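Side-chain contacts in peptide ABC transporter permease (Staphylococcus hominis, PDB 6EXS), which probably carries short peptides across the bacterial membrane, among them the thioalcohol-conjugated Cys-Gly dipeptide that is a precursor of human axillary malodour: residues A[306-311]-A[462-467]; A[380-385]-A[392-397]; A[300-305]-A[404-409]; A[42-47]-A[312-317]. One frame throughout, in Å; residues are numbered along the deposited sequence.

Contact 1. Residues A[306-311]-A[462-467]; sequences SNVLNI and NYFIFL. With C3H (2-[[(2~{R})-2-azanyl-3-[(3~{S})-3-methyl-1-oxidanyl-hexan-3-yl]sulfanyl-propanoyl]amino]ethanoic acid), chain O.
The isopropyl group of V308 lies against the far end of the F464 ring, with its CG1 methyl 3.9 Å from F464 CE1 and almost as close to CZ. This contact belongs to the C-terminal half of a Major Facilitator Superfamily fold, where the chain passes from helix 279-302 through a break in regular helix bonding to the short helix 309-316. V308 immediately precedes the helix that L309 begins, and both reach toward helix 460-479. The V308 and F464 side chains run past each other in opposite directions. L309 comes at a slant to the same end, L309 CD1 lying 4.0 Å from F464 CZ, so that the two methyl groups meet the CE1/CZ end of the ring from opposite sides of its plane.

V308 CG1 also serves a second ring. With its CG1 anti to the backbone N (chi1 174°), the methyl points toward the pair of rings and also meets Y463 CE1 at 4.1 Å. The Y463 ring is covered on one face by L467 CD1, one helical turn further on, while its hydroxyl is hydrogen-bonded to Q304 OE1, just beyond helix 279-302. F464 is further enclosed by edge-to-face rings, Y379 and Y312.

The other side of this break borders the ligand pocket. S306 N lies 3.5 Å from C4 of the bound conjugated peptide, and the S306 hydroxyl is turned back to the carbonyl of E303. The start of the new helix is tied to this pocket residue by a weak bond from N310 ND2 to S306 O, 3.0 Å long and bent.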
# COMPACT_ATOMS: atom_id res chain seq x y z
N SER A 306 0.95 -10.83 2.82
CA SER A 306 1.50 -10.92 1.47
C SER A 306 2.82 -11.67 1.40
O SER A 306 3.23 -12.05 0.31
CB SER A 306 1.67 -9.53 0.86
OG SER A 306 2.51 -8.71 1.66
N ASN A 307 3.50 -11.88 2.55
CA ASN A 307 4.81 -12.55 2.58
C ASN A 307 5.03 -13.55 3.74
O ASN A 307 5.95 -14.35 3.66
CB ASN A 307 5.94 -11.50 2.57
CG ASN A 307 5.97 -10.56 3.76
OD1 ASN A 307 4.97 -10.31 4.43
ND2 ASN A 307 7.12 -9.97 4.01
N VAL A 308 4.22 -13.47 4.82
CA VAL A 308 4.39 -14.31 6.01
C VAL A 308 3.24 -15.34 6.17
O VAL A 308 3.51 -16.54 6.25
CB VAL A 308 4.61 -13.45 7.29
CG1 VAL A 308 4.64 -14.30 8.56
CG2 VAL A 308 5.88 -12.60 7.18
N LEU A 309 1.98 -14.86 6.25
CA LEU A 309 0.81 -15.72 6.46
C LEU A 309 0.53 -16.70 5.32
O LEU A 309 0.13 -17.84 5.59
CB LEU A 309 -0.43 -14.86 6.79
CG LEU A 309 -1.60 -15.55 7.52
CD1 LEU A 309 -1.14 -16.23 8.82
CD2 LEU A 309 -2.73 -14.55 7.79
N ASN A 310 0.78 -16.28 4.05
CA ASN A 310 0.60 -17.09 2.84
C ASN A 310 1.61 -18.27 2.71
O ASN A 310 1.20 -19.37 2.31
CB ASN A 310 0.60 -16.21 1.58
CG ASN A 310 1.77 -15.26 1.43
OD1 ASN A 310 2.49 -14.95 2.37
ND2 ASN A 310 1.95 -14.76 0.21
N ILE A 311 2.92 -18.03 3.02
CA ILE A 311 3.97 -19.06 3.00
C ILE A 311 3.69 -20.07 4.12
O ILE A 311 3.87 -21.27 3.93
CB ILE A 311 5.41 -18.47 3.09
CG1 ILE A 311 5.71 -17.49 1.94
CG2 ILE A 311 6.46 -19.60 3.15
CD1 ILE A 311 7.13 -16.82 2.04
N ASN A 462 5.78 -18.82 17.71
CA ASN A 462 6.09 -17.88 18.79
C ASN A 462 6.10 -16.46 18.25
O ASN A 462 5.71 -15.55 18.97
CB ASN A 462 7.42 -18.20 19.45
CG ASN A 462 7.54 -19.57 20.09
OD1 ASN A 462 6.58 -20.35 20.17
ND2 ASN A 462 8.74 -19.89 20.55
N TYR A 463 6.52 -16.29 16.97
CA TYR A 463 6.54 -15.01 16.26
C TYR A 463 5.10 -14.42 16.13
O TYR A 463 4.92 -13.25 16.43
CB TYR A 463 7.22 -15.18 14.89
CG TYR A 463 7.12 -13.99 13.95
CD1 TYR A 463 6.06 -13.88 13.04
CD2 TYR A 463 8.12 -13.02 13.90
CE1 TYR A 463 5.98 -12.82 12.15
CE2 TYR A 463 8.06 -11.96 12.99
CZ TYR A 463 6.99 -11.86 12.13
OH TYR A 463 6.91 -10.82 11.23
N PHE A 464 4.11 -15.24 15.73
CA PHE A 464 2.71 -14.82 15.62
C PHE A 464 2.14 -14.43 16.98
O PHE A 464 1.42 -13.42 17.07
CB PHE A 464 1.83 -15.92 14.98
CG PHE A 464 2.02 -16.20 13.51
CD1 PHE A 464 1.89 -15.19 12.57
CD2 PHE A 464 2.24 -17.50 13.05
CE1 PHE A 464 2.04 -15.45 11.21
CE2 PHE A 464 2.37 -17.76 11.69
CZ PHE A 464 2.29 -16.74 10.77
N ILE A 465 2.47 -15.20 18.05
CA ILE A 465 2.00 -14.92 19.41
C ILE A 465 2.65 -13.64 19.95
O ILE A 465 1.94 -12.78 20.47
CB ILE A 465 2.13 -16.15 20.36
CG1 ILE A 465 1.33 -17.36 19.81
CG2 ILE A 465 1.68 -15.83 21.80
CD1 ILE A 465 1.83 -18.74 20.24
N PHE A 466 3.99 -13.49 19.79
CA PHE A 466 4.75 -12.31 20.25
C PHE A 466 4.26 -11.01 19.59
O PHE A 466 4.02 -10.03 20.30
CB PHE A 466 6.27 -12.53 20.08
CG PHE A 466 7.13 -11.29 20.20
CD1 PHE A 466 7.33 -10.68 21.44
CD2 PHE A 466 7.77 -10.76 19.09
CE1 PHE A 466 8.13 -9.54 21.55
CE2 PHE A 466 8.58 -9.62 19.21
CZ PHE A 466 8.76 -9.02 20.43
N LEU A 467 4.09 -11.02 18.25
CA LEU A 467 3.62 -9.89 17.45
C LEU A 467 2.16 -9.56 17.75
O LEU A 467 1.81 -8.38 17.84
CB LEU A 467 3.82 -10.15 15.95
CG LEU A 467 5.04 -9.50 15.32
CD1 LEU A 467 6.31 -10.26 15.65
CD2 LEU A 467 4.87 -9.40 13.82
O2 C3H O . -5.23 -2.39 -2.07
C11 C3H O . -6.15 -2.87 -1.50
O3 C3H O . -6.98 -2.19 -0.79
C10 C3H O . -6.46 -4.34 -1.45
N1 C3H O . -5.30 -5.17 -1.58
C9 C3H O . -4.56 -5.51 -0.54
O1 C3H O . -4.15 -4.69 0.28
C8 C3H O . -4.23 -6.95 -0.33
N C3H O . -4.48 -7.68 -1.57
C7 C3H O . -2.75 -7.12 0.02
S C3H O . -2.34 -7.42 1.77
C3 C3H O . -2.98 -9.08 2.35
C4 C3H O . -2.20 -10.12 1.60
C5 C3H O . -4.50 -9.09 2.12
C6 C3H O . -5.22 -10.40 2.32
O C3H O . -5.83 -10.85 1.15
C2 C3H O . -2.75 -9.25 3.85
C1 C3H O . -4.00 -9.40 4.69
C C3H O . -3.67 -9.59 6.15

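Contact 2. Residues A[380-385]-A[392-397]; sequences ILIGLV and TQFSVN. With OLC ((2R)-2,3-dihydroxypropyl (9Z)-octadec-9-enoate), chain F; OLC ((2R)-2,3-dihydroxypropyl (9Z)-octadec-9-enoate), chain B; OLC ((2R)-2,3-dihydroxypropyl (9Z)-octadec-9-enoate), chain H.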
# COMPACT_ATOMS: atom_id res chain seq x y z
N ILE A 380 -2.83 -13.95 17.19
CA ILE A 380 -2.99 -14.83 18.36
C ILE A 380 -3.75 -16.10 17.90
O ILE A 380 -3.39 -17.20 18.31
CB ILE A 380 -3.71 -14.11 19.55
CG1 ILE A 380 -2.84 -12.96 20.16
CG2 ILE A 380 -4.21 -15.07 20.63
CD1 ILE A 380 -1.46 -13.33 20.76
N LEU A 381 -4.76 -15.94 17.01
CA LEU A 381 -5.54 -17.05 16.45
C LEU A 381 -4.63 -18.04 15.72
O LEU A 381 -4.58 -19.20 16.13
CB LEU A 381 -6.68 -16.51 15.52
CG LEU A 381 -7.63 -17.48 14.76
CD1 LEU A 381 -7.04 -18.00 13.44
CD2 LEU A 381 -8.21 -18.58 15.63
N ILE A 382 -3.88 -17.59 14.67
CA ILE A 382 -3.00 -18.46 13.88
C ILE A 382 -1.85 -19.05 14.75
O ILE A 382 -1.55 -20.25 14.63
CB ILE A 382 -2.52 -17.80 12.55
CG1 ILE A 382 -1.93 -18.84 11.57
CG2 ILE A 382 -1.57 -16.62 12.77
CD1 ILE A 382 -2.93 -19.90 11.00
N GLY A 383 -1.30 -18.24 15.65
CA GLY A 383 -0.27 -18.65 16.60
C GLY A 383 -0.75 -19.78 17.49
O GLY A 383 -0.01 -20.74 17.71
N LEU A 384 -2.00 -19.70 17.98
CA LEU A 384 -2.59 -20.75 18.82
C LEU A 384 -2.93 -22.02 18.03
O LEU A 384 -2.86 -23.11 18.60
CB LEU A 384 -3.81 -20.24 19.62
CG LEU A 384 -3.52 -19.28 20.78
CD1 LEU A 384 -4.81 -18.78 21.40
CD2 LEU A 384 -2.65 -19.93 21.88
N VAL A 385 -3.25 -21.88 16.73
CA VAL A 385 -3.53 -23.00 15.82
C VAL A 385 -2.23 -23.83 15.63
O VAL A 385 -2.27 -25.05 15.79
CB VAL A 385 -4.17 -22.54 14.49
CG1 VAL A 385 -4.20 -23.66 13.45
CG2 VAL A 385 -5.58 -21.99 14.71
N THR A 392 1.54 -31.48 13.16
CA THR A 392 0.31 -31.90 12.46
C THR A 392 -0.21 -30.82 11.48
O THR A 392 -0.42 -29.67 11.87
CB THR A 392 -0.78 -32.32 13.48
OG1 THR A 392 -0.21 -33.13 14.50
CG2 THR A 392 -1.96 -33.04 12.84
N GLN A 393 -0.42 -31.22 10.21
CA GLN A 393 -0.94 -30.36 9.15
C GLN A 393 -2.41 -30.05 9.47
O GLN A 393 -3.17 -30.96 9.79
CB GLN A 393 -0.79 -31.05 7.78
CG GLN A 393 -1.50 -30.38 6.64
CD GLN A 393 -1.17 -31.03 5.32
OE1 GLN A 393 -0.19 -30.66 4.67
NE2 GLN A 393 -2.00 -31.98 4.89
N PHE A 394 -2.77 -28.76 9.47
CA PHE A 394 -4.12 -28.28 9.79
C PHE A 394 -4.85 -27.78 8.56
O PHE A 394 -4.26 -27.68 7.48
CB PHE A 394 -4.07 -27.19 10.89
CG PHE A 394 -3.13 -26.04 10.65
CD1 PHE A 394 -3.56 -24.89 9.97
CD2 PHE A 394 -1.82 -26.06 11.13
CE1 PHE A 394 -2.70 -23.82 9.75
CE2 PHE A 394 -0.95 -24.98 10.90
CZ PHE A 394 -1.40 -23.87 10.21
N SER A 395 -6.13 -27.47 8.71
CA SER A 395 -6.94 -26.98 7.60
C SER A 395 -6.58 -25.52 7.26
O SER A 395 -6.32 -24.70 8.17
CB SER A 395 -8.42 -27.12 7.95
OG SER A 395 -9.27 -26.55 6.96
N VAL A 396 -6.60 -25.18 5.93
CA VAL A 396 -6.36 -23.83 5.39
C VAL A 396 -7.47 -22.87 5.89
O VAL A 396 -7.27 -21.66 5.87
CB VAL A 396 -6.23 -23.84 3.84
CG1 VAL A 396 -7.58 -23.96 3.14
CG2 VAL A 396 -5.48 -22.62 3.34
N ASN A 397 -8.63 -23.43 6.36
CA ASN A 397 -9.78 -22.69 6.90
C ASN A 397 -9.32 -21.78 8.05
O ASN A 397 -9.85 -20.68 8.22
CB ASN A 397 -10.87 -23.65 7.39
CG ASN A 397 -11.61 -24.47 6.34
OD1 ASN A 397 -11.42 -24.34 5.13
ND2 ASN A 397 -12.48 -25.33 6.80
C18 OLC F . -15.91 -9.24 14.72
C10 OLC F . -8.77 -15.13 18.94
C9 OLC F . -8.21 -16.32 19.14
C17 OLC F . -15.22 -9.79 15.95
C11 OLC F . -10.24 -14.80 18.84
C8 OLC F . -8.91 -17.65 19.28
C24 OLC F . -6.11 -30.36 18.30
C16 OLC F . -14.22 -10.90 15.65
C12 OLC F . -10.59 -13.85 17.70
C7 OLC F . -7.95 -18.83 19.32
C15 OLC F . -13.60 -11.50 16.91
C13 OLC F . -11.94 -13.17 17.87
C6 OLC F . -8.64 -20.18 19.23
C14 OLC F . -12.37 -12.36 16.66
C5 OLC F . -7.71 -21.38 19.42
C4 OLC F . -7.09 -21.91 18.14
C3 OLC F . -7.45 -23.36 17.82
C2 OLC F . -6.43 -24.38 18.33
C21 OLC F . -5.69 -27.95 17.70
C1 OLC F . -6.64 -25.77 17.79
C22 OLC F . -5.86 -28.96 18.81
O19 OLC F . -7.51 -26.08 17.01
O25 OLC F . -4.97 -30.91 17.66
O23 OLC F . -4.72 -28.95 19.68
O20 OLC F . -5.74 -26.63 18.28
C18 OLC B . -11.73 -15.85 -3.27
C10 OLC B . -14.63 -17.85 5.48
C9 OLC B . -14.16 -18.21 6.67
C17 OLC B . -11.14 -15.53 -1.91
C11 OLC B . -14.34 -18.46 4.13
C8 OLC B . -13.19 -19.32 6.99
C24 OLC B . -11.24 -28.50 13.54
C16 OLC B . -11.24 -16.65 -0.90
C12 OLC B . -14.03 -17.41 3.05
C7 OLC B . -13.83 -20.58 7.59
C15 OLC B . -12.49 -16.62 -0.02
C13 OLC B . -13.90 -17.98 1.64
C6 OLC B . -14.25 -20.50 9.06
C14 OLC B . -12.54 -17.75 0.99
C5 OLC B . -13.15 -20.65 10.11
C4 OLC B . -12.54 -22.04 10.30
C3 OLC B . -13.41 -23.05 11.03
C2 OLC B . -12.62 -24.10 11.81
C21 OLC B . -10.89 -27.31 11.33
C1 OLC B . -12.17 -25.30 11.03
C22 OLC B . -11.09 -28.63 12.04
O19 OLC B . -12.12 -25.37 9.83
O25 OLC B . -10.04 -28.04 14.15
O23 OLC B . -12.20 -29.34 11.49
O20 OLC B . -11.79 -26.29 11.85
C9 OLC H . -19.95 -17.10 9.16
C8 OLC H . -19.37 -18.31 9.82
C24 OLC H . -12.66 -28.59 7.88
C7 OLC H . -18.94 -19.39 8.84
C6 OLC H . -18.25 -20.58 9.51
C5 OLC H . -17.84 -21.68 8.54
C4 OLC H . -17.10 -22.85 9.19
C3 OLC H . -16.85 -24.00 8.24
C2 OLC H . -16.08 -25.16 8.87
C21 OLC H . -15.19 -28.57 7.72
C1 OLC H . -16.21 -26.44 8.11
C22 OLC H . -13.95 -29.36 8.08
O19 OLC H . -17.12 -26.70 7.35
O25 OLC H . -11.53 -29.43 8.05
O23 OLC H . -14.02 -29.89 9.40
O20 OLC H . -15.20 -27.28 8.38
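Apolar contact with one aromatic ring joins the two segments: V385 and I382 of helix 364-389 both reach F394, which lies in the link to helix 396-418. V385 CG1 sits over one ring face as a CH-pi contact, 3.8 Å from the centroid of the F394 ring and only 14° off its normal. I382 crosses the phenylalanine at about a right angle, and its CD1 touches F394 CE1 at 4.1 Å. The ring is thrown back onto the helix by its first torsion, which places CG between the backbone N and the carbonyl carbon (chi1 52°).

The polar interactions gather just beyond the ring. S395 is the N-cap of helix 396-418, its OG accepting from N397 N at 3.2 Å, and D318 bonds the backbone on both sides of it, at F394 and V396. N397 ND2 donates to the ester carbonyl O19 of one bound monoolein at 3.1 Å and also to the carbonyl of N322.

Lipid contacts cover the outer side. While V385 CG1 faces the ring, its CG2 lies 3.7 Å from C4 of a second monoolein, whose acyl chain continues past L384 to L381, where CD2 meets C7 at 3.7 Å. Two membrane helices that follow each other in the chain, with a capped start to the second and with F394 of the connecting segment packed back on the first helix, form a helical hairpin at the lipid-facing rim of this MFS fold.

Contact 3. Residues A[300-305]-A[404-409]; sequences SIQEQG and VICVIG. With C3H (2-[[(2~{R})-2-azanyl-3-[(3~{S})-3-methyl-1-oxidanyl-hexan-3-yl]sulfanyl-propanoyl]amino]ethanoic acid), chain O.
A small sulfur-centred contact, with C406 set against Q302 and I301, joins helices 279-302 and 396-418 in the wall of the peptide pocket in the C-terminal half of the transporter. The cysteine thiol is its pivot. C406 SG stands anti to the backbone N (chi1 -157°) and projects across the gap to Q302, 3.7 Å from CA and 3.9 Å from CB. I301 joins more loosely, its CG2 branch 4.3 Å from C406 SG.

Beyond CG the glutamine turns away from the cysteine, for its chain is bent at chi2 (-79°), and the amide lies alongside the ligand: Q302 NE2 comes within 3.3 Å of the thioether S. The propyl end of the ligand enters between the two helices, its terminal carbon C lying 4.0 Å from both Q302 CG and C406 SG. One turn further along, G305 brings bare backbone to the ligand, with its carbonyl carbon 3.3 Å from C4.

Around this junction, helix 364-389 backs I301 and C406 through S378, helix 460-479 meets I301 through A471, and N339 of helix 338-357 touches both Q302 and V407.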
# COMPACT_ATOMS: atom_id res chain seq x y z
N SER A 300 1.39 -3.36 10.07
CA SER A 300 2.52 -4.29 10.24
C SER A 300 2.01 -5.73 10.09
O SER A 300 2.51 -6.47 9.26
CB SER A 300 3.21 -4.09 11.59
OG SER A 300 4.18 -5.09 11.85
N ILE A 301 0.93 -6.06 10.84
CA ILE A 301 0.26 -7.36 10.82
C ILE A 301 -0.46 -7.56 9.49
O ILE A 301 -0.25 -8.58 8.84
CB ILE A 301 -0.63 -7.58 12.06
CG1 ILE A 301 0.27 -7.71 13.33
CG2 ILE A 301 -1.53 -8.82 11.88
CD1 ILE A 301 -0.46 -7.75 14.67
N GLN A 302 -1.25 -6.56 9.05
CA GLN A 302 -1.97 -6.64 7.77
C GLN A 302 -1.05 -6.86 6.54
O GLN A 302 -1.32 -7.75 5.74
CB GLN A 302 -2.87 -5.40 7.57
CG GLN A 302 -3.97 -5.59 6.53
CD GLN A 302 -3.50 -5.44 5.10
OE1 GLN A 302 -2.55 -4.75 4.78
NE2 GLN A 302 -4.19 -6.09 4.19
N GLU A 303 0.02 -6.06 6.38
CA GLU A 303 0.92 -6.21 5.23
C GLU A 303 1.77 -7.50 5.26
O GLU A 303 2.44 -7.81 4.28
CB GLU A 303 1.79 -4.97 5.05
CG GLU A 303 1.04 -3.72 4.62
CD GLU A 303 0.64 -3.63 3.16
OE1 GLU A 303 0.80 -4.62 2.42
OE2 GLU A 303 0.15 -2.55 2.76
N GLN A 304 1.68 -8.27 6.37
CA GLN A 304 2.40 -9.53 6.48
C GLN A 304 1.63 -10.69 5.87
O GLN A 304 2.18 -11.78 5.74
CB GLN A 304 2.82 -9.83 7.92
CG GLN A 304 4.18 -9.26 8.29
CD GLN A 304 4.44 -9.41 9.77
OE1 GLN A 304 4.31 -10.50 10.34
NE2 GLN A 304 4.82 -8.31 10.42
N GLY A 305 0.39 -10.46 5.45
CA GLY A 305 -0.40 -11.47 4.78
C GLY A 305 0.07 -11.72 3.35
O GLY A 305 -0.37 -12.69 2.72
N VAL A 404 -9.58 -13.06 7.48
CA VAL A 404 -10.92 -12.52 7.71
C VAL A 404 -10.96 -11.64 8.96
O VAL A 404 -11.57 -10.57 8.91
CB VAL A 404 -12.03 -13.62 7.70
CG1 VAL A 404 -13.39 -13.04 8.05
CG2 VAL A 404 -12.08 -14.36 6.36
N ILE A 405 -10.30 -12.05 10.06
CA ILE A 405 -10.28 -11.25 11.30
C ILE A 405 -9.53 -9.93 11.06
O ILE A 405 -10.00 -8.86 11.47
CB ILE A 405 -9.76 -12.04 12.53
CG1 ILE A 405 -10.67 -13.26 12.82
CG2 ILE A 405 -9.64 -11.13 13.78
CD1 ILE A 405 -9.99 -14.40 13.61
N CYS A 406 -8.41 -9.99 10.32
CA CYS A 406 -7.61 -8.82 9.99
C CYS A 406 -8.34 -7.79 9.11
O CYS A 406 -8.24 -6.59 9.36
CB CYS A 406 -6.27 -9.22 9.38
SG CYS A 406 -4.99 -7.97 9.55
N VAL A 407 -9.05 -8.27 8.07
CA VAL A 407 -9.79 -7.39 7.16
C VAL A 407 -11.01 -6.75 7.89
O VAL A 407 -11.29 -5.58 7.63
CB VAL A 407 -10.15 -8.05 5.80
CG1 VAL A 407 -11.08 -9.25 5.96
CG2 VAL A 407 -10.73 -7.03 4.83
N ILE A 408 -11.66 -7.47 8.84
CA ILE A 408 -12.76 -6.91 9.65
C ILE A 408 -12.21 -5.71 10.46
O ILE A 408 -12.92 -4.70 10.61
CB ILE A 408 -13.49 -7.98 10.53
CG1 ILE A 408 -14.31 -8.95 9.65
CG2 ILE A 408 -14.41 -7.31 11.58
CD1 ILE A 408 -14.67 -10.24 10.34
N GLY A 409 -10.95 -5.81 10.90
CA GLY A 409 -10.23 -4.75 11.58
C GLY A 409 -9.92 -3.58 10.66
O GLY A 409 -9.99 -2.43 11.08
O2 C3H O . -5.23 -2.39 -2.07
C11 C3H O . -6.15 -2.87 -1.50
O3 C3H O . -6.98 -2.19 -0.79
C10 C3H O . -6.46 -4.34 -1.45
N1 C3H O . -5.30 -5.17 -1.58
C9 C3H O . -4.56 -5.51 -0.54
O1 C3H O . -4.15 -4.69 0.28
C8 C3H O . -4.23 -6.95 -0.33
N C3H O . -4.48 -7.68 -1.57
C7 C3H O . -2.75 -7.12 0.02
S C3H O . -2.34 -7.42 1.77
C3 C3H O . -2.98 -9.08 2.35
C4 C3H O . -2.20 -10.12 1.60
C5 C3H O . -4.50 -9.09 2.12
C6 C3H O . -5.22 -10.40 2.32
O C3H O . -5.83 -10.85 1.15
C2 C3H O . -2.75 -9.25 3.85
C1 C3H O . -4.00 -9.40 4.69
C C3H O . -3.67 -9.59 6.15

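Contact 4. Residues A[42-47]-A[312-317]; sequences YMYFAI and YGLERS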
# COMPACT_ATOMS: atom_id res chain seq x y z
N TYR A 42 7.79 -16.60 -7.01
CA TYR A 42 8.81 -16.50 -8.05
C TYR A 42 10.21 -16.33 -7.43
O TYR A 42 11.15 -16.95 -7.91
CB TYR A 42 8.49 -15.33 -8.98
CG TYR A 42 9.55 -15.06 -10.03
CD1 TYR A 42 9.91 -16.04 -10.95
CD2 TYR A 42 10.14 -13.80 -10.15
CE1 TYR A 42 10.85 -15.79 -11.95
CE2 TYR A 42 11.07 -13.54 -11.15
CZ TYR A 42 11.43 -14.53 -12.05
OH TYR A 42 12.35 -14.29 -13.04
N MET A 43 10.34 -15.53 -6.35
CA MET A 43 11.61 -15.31 -5.66
C MET A 43 12.16 -16.54 -4.90
O MET A 43 13.31 -16.91 -5.13
CB MET A 43 11.52 -14.10 -4.74
CG MET A 43 11.45 -12.79 -5.48
SD MET A 43 11.64 -11.37 -4.40
CE MET A 43 10.04 -11.29 -3.65
N TYR A 44 11.37 -17.14 -3.97
CA TYR A 44 11.90 -18.24 -3.16
C TYR A 44 11.73 -19.63 -3.77
O TYR A 44 12.40 -20.57 -3.31
CB TYR A 44 11.40 -18.20 -1.70
CG TYR A 44 10.07 -18.87 -1.42
CD1 TYR A 44 8.88 -18.18 -1.60
CD2 TYR A 44 10.01 -20.14 -0.87
CE1 TYR A 44 7.65 -18.78 -1.32
CE2 TYR A 44 8.79 -20.74 -0.56
CZ TYR A 44 7.61 -20.05 -0.80
OH TYR A 44 6.39 -20.62 -0.52
N PHE A 45 10.90 -19.79 -4.83
CA PHE A 45 10.79 -21.10 -5.49
C PHE A 45 12.15 -21.43 -6.13
O PHE A 45 12.84 -20.52 -6.60
CB PHE A 45 9.65 -21.17 -6.53
CG PHE A 45 8.23 -21.40 -6.04
CD1 PHE A 45 7.90 -21.27 -4.69
CD2 PHE A 45 7.20 -21.70 -6.94
CE1 PHE A 45 6.58 -21.46 -4.25
CE2 PHE A 45 5.89 -21.91 -6.49
CZ PHE A 45 5.59 -21.79 -5.15
N ALA A 46 12.54 -22.73 -6.10
CA ALA A 46 13.80 -23.21 -6.66
C ALA A 46 13.94 -22.91 -8.16
O ALA A 46 12.93 -22.72 -8.84
CB ALA A 46 13.94 -24.71 -6.41
N ILE A 47 15.20 -22.88 -8.66
CA ILE A 47 15.54 -22.63 -10.07
C ILE A 47 14.86 -23.68 -10.98
O ILE A 47 14.34 -23.31 -12.04
CB ILE A 47 17.08 -22.57 -10.31
CG1 ILE A 47 17.81 -21.63 -9.30
CG2 ILE A 47 17.43 -22.23 -11.77
CD1 ILE A 47 17.82 -20.13 -9.62
N TYR A 312 3.22 -19.57 5.29
CA TYR A 312 2.84 -20.41 6.44
C TYR A 312 1.66 -21.31 6.07
O TYR A 312 1.68 -22.48 6.41
CB TYR A 312 2.50 -19.54 7.67
CG TYR A 312 2.22 -20.34 8.93
CD1 TYR A 312 3.25 -21.00 9.60
CD2 TYR A 312 0.94 -20.42 9.47
CE1 TYR A 312 3.02 -21.70 10.78
CE2 TYR A 312 0.69 -21.13 10.64
CZ TYR A 312 1.73 -21.77 11.30
OH TYR A 312 1.49 -22.46 12.45
N GLY A 313 0.69 -20.76 5.35
CA GLY A 313 -0.46 -21.51 4.86
C GLY A 313 -0.03 -22.59 3.88
O GLY A 313 -0.43 -23.75 4.02
N LEU A 314 0.82 -22.21 2.89
CA LEU A 314 1.35 -23.12 1.87
C LEU A 314 2.17 -24.27 2.47
O LEU A 314 2.05 -25.42 2.03
CB LEU A 314 2.19 -22.31 0.84
CG LEU A 314 2.84 -23.05 -0.34
CD1 LEU A 314 1.82 -23.78 -1.21
CD2 LEU A 314 3.60 -22.11 -1.20
N GLU A 315 2.98 -23.96 3.49
CA GLU A 315 3.87 -24.93 4.13
C GLU A 315 3.28 -25.72 5.30
O GLU A 315 3.73 -26.83 5.54
CB GLU A 315 5.16 -24.23 4.58
CG GLU A 315 6.03 -23.77 3.44
CD GLU A 315 7.27 -23.00 3.85
OE1 GLU A 315 7.43 -22.72 5.07
OE2 GLU A 315 8.06 -22.63 2.95
N ARG A 316 2.32 -25.15 6.04
CA ARG A 316 1.78 -25.83 7.22
C ARG A 316 0.32 -26.29 7.09
O ARG A 316 -0.09 -27.20 7.81
CB ARG A 316 1.99 -24.97 8.49
CG ARG A 316 3.46 -24.64 8.73
CD ARG A 316 4.23 -25.68 9.54
NE ARG A 316 4.35 -25.30 10.95
CZ ARG A 316 5.26 -24.45 11.43
NH1 ARG A 316 6.14 -23.87 10.62
NH2 ARG A 316 5.29 -24.16 12.73
N SER A 317 -0.45 -25.70 6.18
CA SER A 317 -1.84 -26.12 6.03
C SER A 317 -2.01 -27.12 4.88
O SER A 317 -1.10 -27.30 4.07
CB SER A 317 -2.77 -24.92 5.89
OG SER A 317 -2.96 -24.60 4.53
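At the surface of the transporter, the C-terminal end of helix 16-44 meets the short helix 309-316 through Y44 and F45 on one side and L314 and E315 on the other. The phenol of Y44 slides past L314 in the opposite direction, and its OH comes within 3.2 Å of L314 CD2. F45 reaches the same methyl with its ring edge, F45 CE1 to L314 CD2, 4.3 Å and near the ring plane. L314 CD2 is therefore met by two neighbouring aromatic residues, which also pack on each other: F45 CD1 lies 4.1 Å above the centre of the Y44 ring. With Y44 CG set between the backbone N and the carbonyl carbon (chi1 86°), the ring is placed beside F45 and its OH at L314.

Helix 16-44 opens the N-terminal half of the MFS fold and helix 309-316 belongs to the C-terminal half, so the contact spans the divide between the two bundles. That position is consistent with a part in the gate that opens and closes as such transporters alternate their access.

E315 approaches Y44 from the opposite direction, its extended chain bringing OE2 to 4.1 Å from Y44 CE2, with carboxylate and ring planes 79° apart. Its other oxygen, OE1, forms a salt bridge with K56, a lysine that Y44 also touches. Past this point helix 309-316 ends. G313 O accepts from S317 OG at 2.7 Å and from S317 N at 2.9 Å, the two donors coming from opposite faces of the carbonyl plane, and S317 OG is also bonded to M319 N.

Contacts 1 and 3 lie closest to the ligand and both touch it; their centres are 11 Å apart, and L309 N lies 3.1 Å from Q304 O, a probable hydrogen bond across the break between helices 279-302 and 309-316. Contact 2 extends contact 1 toward the lipid, since I382 CG2 packs on F464 CG at 3.7 Å. Contact 4 shares helix 309-316 with contact 1 and reaches contact 2 where Y312 CE2 meets F394 CZ at 3.5 Å. Its L314 side chain is about 13 Å from the bound peptide, and about 8 Å separates the nearest atoms of contacts 3 and 4. The segment from S306 through helix 309-316 thus leads from the pocket to the junction between the two halves.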